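Transcriptional regulator, putative (Pseudomonas syringae pv. tomato, PDB 2R5F) is a putative SorC-family transcriptional regulator whose putative sugar-binding domain probably senses a carbohydrate effector to control DNA binding. Local coordinates at residues A57-G62 with S152-I157; D199-P204 with A243-Y248. One frame throughout, in Å; residues are numbered along the deposited sequence.

Contact 1 of 2, residues A57-G62 with S152-I157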
loop_
_atom_site.group_PDB
_atom_site.type_symbol
_atom_site.label_atom_id
_atom_site.label_comp_id
_atom_site.label_asym_id
_atom_site.label_seq_id
_atom_site.Cartn_x
_atom_site.Cartn_y
_atom_site.Cartn_z
ATOM N N ALA A 57 4.495 -14.424 11.220
ATOM C CA ALA A 57 3.979 -14.006 12.525
ATOM C C ALA A 57 4.882 -12.954 13.166
ATOM O O ALA A 57 4.458 -12.234 14.077
ATOM C CB ALA A 57 3.801 -15.202 13.449
ATOM N N GLN A 58 6.114 -12.865 12.665
ATOM C CA GLN A 58 7.108 -11.898 13.121
ATOM C C GLN A 58 6.984 -10.530 12.437
ATOM O O GLN A 58 7.589 -9.553 12.891
ATOM C CB GLN A 58 8.513 -12.460 12.912
ATOM C CG GLN A 58 9.228 -12.898 14.184
ATOM C CD GLN A 58 8.382 -13.806 15.073
ATOM O OE1 GLN A 58 8.116 -14.966 14.736
ATOM N NE2 GLN A 58 7.970 -13.283 16.223
ATOM N N ASP A 59 6.187 -10.457 11.376
ATOM C CA ASP A 59 6.027 -9.215 10.591
ATOM C C ASP A 59 5.283 -8.131 11.378
ATOM O O ASP A 59 4.300 -8.412 12.063
ATOM C CB ASP A 59 5.280 -9.489 9.281
ATOM C CG ASP A 59 6.199 -9.878 8.109
ATOM O OD1 ASP A 59 7.384 -9.474 8.043
ATOM O OD2 ASP A 59 5.707 -10.583 7.210
ATOM N N HIS A 60 5.783 -6.902 11.282
ATOM C CA HIS A 60 5.144 -5.728 11.844
ATOM C C HIS A 60 4.634 -4.951 10.646
ATOM O O HIS A 60 5.435 -4.397 9.890
ATOM C CB HIS A 60 6.183 -4.879 12.583
ATOM C CG HIS A 60 6.819 -5.568 13.755
ATOM N ND1 HIS A 60 6.669 -5.125 15.050
ATOM C CD2 HIS A 60 7.606 -6.668 13.822
ATOM C CE1 HIS A 60 7.337 -5.919 15.863
ATOM N NE2 HIS A 60 7.918 -6.862 15.144
ATOM N N ILE A 61 3.315 -4.913 10.484
ATOM C CA ILE A 61 2.678 -4.406 9.292
ATOM C C ILE A 61 2.296 -2.933 9.413
ATOM O O ILE A 61 1.779 -2.521 10.436
ATOM C CB ILE A 61 1.404 -5.209 8.992
ATOM C CG1 ILE A 61 1.768 -6.667 8.698
ATOM C CG2 ILE A 61 0.592 -4.531 7.848
ATOM C CD1 ILE A 61 0.603 -7.592 8.717
ATOM N N GLY A 62 2.580 -2.136 8.379
ATOM C CA GLY A 62 2.069 -0.760 8.320
ATOM C C GLY A 62 1.144 -0.738 7.130
ATOM O O GLY A 62 1.440 -1.377 6.139
ATOM N N SER A 152 9.949 -0.139 13.464
ATOM C CA SER A 152 9.840 -1.595 13.609
ATOM C C SER A 152 9.179 -2.236 12.377
ATOM O O SER A 152 9.337 -3.440 12.139
ATOM C CB SER A 152 9.089 -1.975 14.902
ATOM O OG SER A 152 9.471 -1.167 16.018
ATOM N N ILE A 153 8.455 -1.446 11.593
ATOM C CA ILE A 153 7.712 -2.001 10.441
ATOM C C ILE A 153 8.567 -2.797 9.454
ATOM O O ILE A 153 9.635 -2.353 9.049
ATOM C CB ILE A 153 6.888 -0.933 9.724
ATOM C CG1 ILE A 153 5.679 -0.562 10.598
ATOM C CG2 ILE A 153 6.396 -1.437 8.361
ATOM C CD1 ILE A 153 5.223 0.812 10.322
ATOM N N THR A 154 8.083 -3.986 9.101
ATOM C CA THR A 154 8.791 -4.906 8.235
ATOM C C THR A 154 8.063 -5.167 6.924
ATOM O O THR A 154 8.682 -5.584 5.963
ATOM C CB THR A 154 9.051 -6.247 8.945
ATOM O OG1 THR A 154 7.815 -6.938 9.144
ATOM C CG2 THR A 154 9.713 -6.019 10.269
ATOM N N LEU A 155 6.751 -4.940 6.904
ATOM C CA LEU A 155 5.942 -5.028 5.701
ATOM C C LEU A 155 5.027 -3.817 5.602
ATOM O O LEU A 155 4.079 -3.686 6.388
ATOM C CB LEU A 155 5.093 -6.295 5.717
ATOM C CG LEU A 155 3.998 -6.501 4.640
ATOM C CD1 LEU A 155 4.542 -6.595 3.229
ATOM C CD2 LEU A 155 3.209 -7.753 4.976
ATOM N N ALA A 156 5.321 -2.912 4.675
ATOM C CA ALA A 156 4.383 -1.803 4.390
ATOM C C ALA A 156 3.501 -2.151 3.227
ATOM O O ALA A 156 3.986 -2.540 2.183
ATOM C CB ALA A 156 5.119 -0.476 4.150
ATOM N N ILE A 157 2.187 -2.010 3.413
ATOM C CA ILE A 157 1.228 -2.204 2.355
ATOM C C ILE A 157 0.625 -0.850 1.971
ATOM O O ILE A 157 0.005 -0.183 2.794
ATOM C CB ILE A 157 0.082 -3.166 2.788
ATOM C CG1 ILE A 157 0.659 -4.411 3.480
ATOM C CG2 ILE A 157 -0.831 -3.471 1.564
ATOM C CD1 ILE A 157 -0.339 -5.275 4.074
#
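Gly-62 brackets Ala-156 in the regular parallel manner: Gly-62 N donates to Leu-155 O, and Ile-157 N to Gly-62 O, both at 2.9 Å. Strands 60-62 and 155-157 approach to 4.7 Å between their axes, at 23°. Before this pairing, the Thr-154 backbone departs from strand geometry, and two successive amides turn to one carbonyl: Thr-154 N donates to His-60 O at 2.8 Å, whereas Leu-155 N reaches His-60 O only weakly, at 3.3 Å.

Thr-154 extends the pairing with its side chain. At chi1 69°, Thr-154 OG1 lies between its own backbone N and carbonyl carbon. There Thr-154 OG1 accepts from His-60 N at 2.9 Å. Thr-154 OG1 also donates to Asp-59 OD1 at 2.8 Å, meeting the carboxylate on the anti side, 31° out of plane. Asp-59 OD2 is held by Ser-56 N, so both carboxylate oxygens are gripped. The His-60 ring passes obliquely by Ser-152 O and Thr-154 CG2, while its ND1 bonds Glu-88 on the neighbouring strand. On one face of the sheet Ile-61 CG1 lies 4.1 Å from Leu-155 CD2, side by side, and Ile-61 CG2 also meets Ile-157 CD1. On the other, Gly-62 has no side chain, which leaves room for Ile-153 CD1, 4.1 Å from Gly-62 CA.

Branched aliphatic residues thus suit the buried sheet, and a hydroxyl that can both donate and accept suits the start of the strand pair. Thr-154 satisfies the amide of His-60 where regular backbone pairing has not yet begun, joining neighbouring parallel strands of a Rossmann-like core.

Contact 2 of 2, residues D199-P204 with A243-Y248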
loop_
_atom_site.group_PDB
_atom_site.type_symbol
_atom_site.label_atom_id
_atom_site.label_comp_id
_atom_site.label_asym_id
_atom_site.label_seq_id
_atom_site.Cartn_x
_atom_site.Cartn_y
_atom_site.Cartn_z
ATOM N N ASP A 199 7.957 12.805 -8.014
ATOM C CA ASP A 199 7.924 13.188 -9.412
ATOM C C ASP A 199 8.004 11.950 -10.321
ATOM O O ASP A 199 7.956 10.798 -9.825
ATOM C CB ASP A 199 8.956 14.308 -9.725
ATOM C CG ASP A 199 10.397 13.807 -9.871
ATOM O OD1 ASP A 199 10.646 12.582 -9.945
ATOM O OD2 ASP A 199 11.294 14.672 -9.955
ATOM N N ALA A 200 8.105 12.195 -11.630
ATOM C CA ALA A 200 8.083 11.129 -12.638
ATOM C C ALA A 200 9.208 10.107 -12.470
ATOM O O ALA A 200 9.074 8.965 -12.911
ATOM C CB ALA A 200 8.074 11.715 -14.058
ATOM N N GLN A 201 10.296 10.509 -11.808
ATOM C CA GLN A 201 11.397 9.587 -11.522
ATOM C C GLN A 201 11.442 9.121 -10.085
ATOM O O GLN A 201 12.339 8.396 -9.700
ATOM C CB GLN A 201 12.737 10.192 -11.913
ATOM C CG GLN A 201 13.087 9.984 -13.387
ATOM C CD GLN A 201 14.084 10.995 -13.870
ATOM O OE1 GLN A 201 14.342 11.982 -13.185
ATOM N NE2 GLN A 201 14.658 10.764 -15.065
ATOM N N GLY A 202 10.482 9.554 -9.290
ATOM C CA GLY A 202 10.307 9.019 -7.951
ATOM C C GLY A 202 10.990 9.841 -6.890
ATOM O O GLY A 202 11.109 9.406 -5.736
ATOM N N LYS A 203 11.434 11.031 -7.281
ATOM C CA LYS A 203 12.064 11.983 -6.362
ATOM C C LYS A 203 10.969 12.727 -5.597
ATOM O O LYS A 203 10.033 13.220 -6.210
ATOM C CB LYS A 203 12.923 12.983 -7.163
ATOM C CG LYS A 203 13.552 14.110 -6.308
ATOM C CD LYS A 203 13.992 15.327 -7.143
ATOM C CE LYS A 203 12.818 16.282 -7.426
ATOM N NZ LYS A 203 13.239 17.496 -8.194
ATOM N N PRO A 204 11.080 12.829 -4.254
ATOM C CA PRO A 204 10.046 13.540 -3.478
ATOM C C PRO A 204 9.827 15.015 -3.873
ATOM O O PRO A 204 10.789 15.714 -4.204
ATOM C CB PRO A 204 10.555 13.421 -2.032
ATOM C CG PRO A 204 11.405 12.184 -2.038
ATOM C CD PRO A 204 12.115 12.262 -3.373
ATOM N N ALA A 243 6.737 5.670 -8.647
ATOM C CA ALA A 243 6.982 4.885 -7.420
ATOM C C ALA A 243 8.012 3.771 -7.661
ATOM O O ALA A 243 8.916 3.603 -6.850
ATOM C CB ALA A 243 5.682 4.309 -6.858
ATOM N N LEU A 244 7.891 3.047 -8.791
ATOM C CA LEU A 244 8.863 2.038 -9.233
ATOM C C LEU A 244 10.248 2.606 -9.458
ATOM O O LEU A 244 11.269 1.993 -9.042
ATOM C CB LEU A 244 8.391 1.387 -10.526
ATOM C CG LEU A 244 7.187 0.439 -10.436
ATOM C CD1 LEU A 244 6.773 0.008 -11.824
ATOM C CD2 LEU A 244 7.512 -0.742 -9.569
ATOM N N LEU A 245 10.308 3.765 -10.122
ATOM C CA LEU A 245 11.595 4.409 -10.386
ATOM C C LEU A 245 12.255 4.989 -9.152
ATOM O O LEU A 245 13.504 5.141 -9.111
ATOM C CB LEU A 245 11.508 5.481 -11.485
ATOM C CG LEU A 245 11.359 5.010 -12.929
ATOM C CD1 LEU A 245 11.692 6.154 -13.874
ATOM C CD2 LEU A 245 12.247 3.817 -13.203
ATOM N N GLY A 246 11.452 5.342 -8.160
ATOM C CA GLY A 246 11.990 5.830 -6.869
ATOM C C GLY A 246 12.452 4.716 -5.950
ATOM O O GLY A 246 13.014 4.963 -4.873
ATOM N N GLY A 247 12.195 3.484 -6.368
ATOM C CA GLY A 247 12.555 2.292 -5.614
ATOM C C GLY A 247 11.730 2.027 -4.372
ATOM O O GLY A 247 12.213 1.375 -3.451
ATOM N N TYR A 248 10.488 2.510 -4.334
ATOM C CA TYR A 248 9.695 2.420 -3.112
ATOM C C TYR A 248 9.084 1.044 -2.915
ATOM O O TYR A 248 8.871 0.625 -1.795
ATOM C CB TYR A 248 8.635 3.537 -3.012
ATOM C CG TYR A 248 9.244 4.924 -3.080
ATOM C CD1 TYR A 248 10.085 5.404 -2.068
ATOM C CD2 TYR A 248 9.015 5.740 -4.182
ATOM C CE1 TYR A 248 10.649 6.675 -2.145
ATOM C CE2 TYR A 248 9.572 6.999 -4.273
ATOM C CZ TYR A 248 10.382 7.462 -3.260
ATOM O OH TYR A 248 10.919 8.713 -3.395
#
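Leu-245, in the last turn of helix 237-245, lays its side chain against the turn at Ala-200 and Gln-201. Leu-245 CB sits 3.5 Å from Gln-201 O, and Leu-245 CD1 touches Gln-201 CG at 4.1 Å, the two side chains crossing at a slant. Gly-246 follows, and here the main chains close in: Gly-246 CA lies 3.8 Å from Gly-202 CA. Two glycines suit this approach, since neither interposes a side chain; the positive phi of Gly-202 favours the same residue, and the bare Gly-246 CA leaves room for the Tyr-248 ring. Gly-247, also at positive phi, turns the chain out of the helix, its N bonding back to Leu-244 O while Tyr-248 N bonds to Ala-243 O.

The CB bond of Tyr-248 points toward the loop, with CG anti to the carbonyl carbon (chi1 -57°). Gly-246 O stands over the centre of the ring, 3.8 Å above its plane. At the ring edge, Tyr-248 OH donates to Gly-202 O, at a modelled 2.4 Å that is doubtful as an exact length.

Asp-199 OD1 braces the loop, receiving Gln-201 N (2.8 Å) and Lys-203 N (3.2 Å) from opposite faces of its carboxylate plane. A Schellman motif ending helix 237-245 thus packs on a type I beta turn with an Asx turn, in the loop after strand 196-198, while Tyr-248 reaches Leu-218 and Leu-221 of helix 218-222.

Overall arrangement
Contact 1 lies in the core, between two parallel strands of a mixed sheet, whereas contact 2 is partly buried and joins a helix end to a loop; their centres lie 22 Å apart and they do not touch. They share no segment, but the sheet connects their surroundings: strand 155-162 pairs with strand 191-193, whose Ile-193 packs against Ala-243 and Tyr-248. Contact 1 relies on repeated backbone bonds, aliphatic packing and one threonine-aspartate pair. Contact 2 has no strand pairing, and instead combines close glycine backbones with a tyrosine hydroxyl and an exposed leucine. Glycine makes room in both, for an isoleucine methyl in the sheet and for another main chain at the helix end.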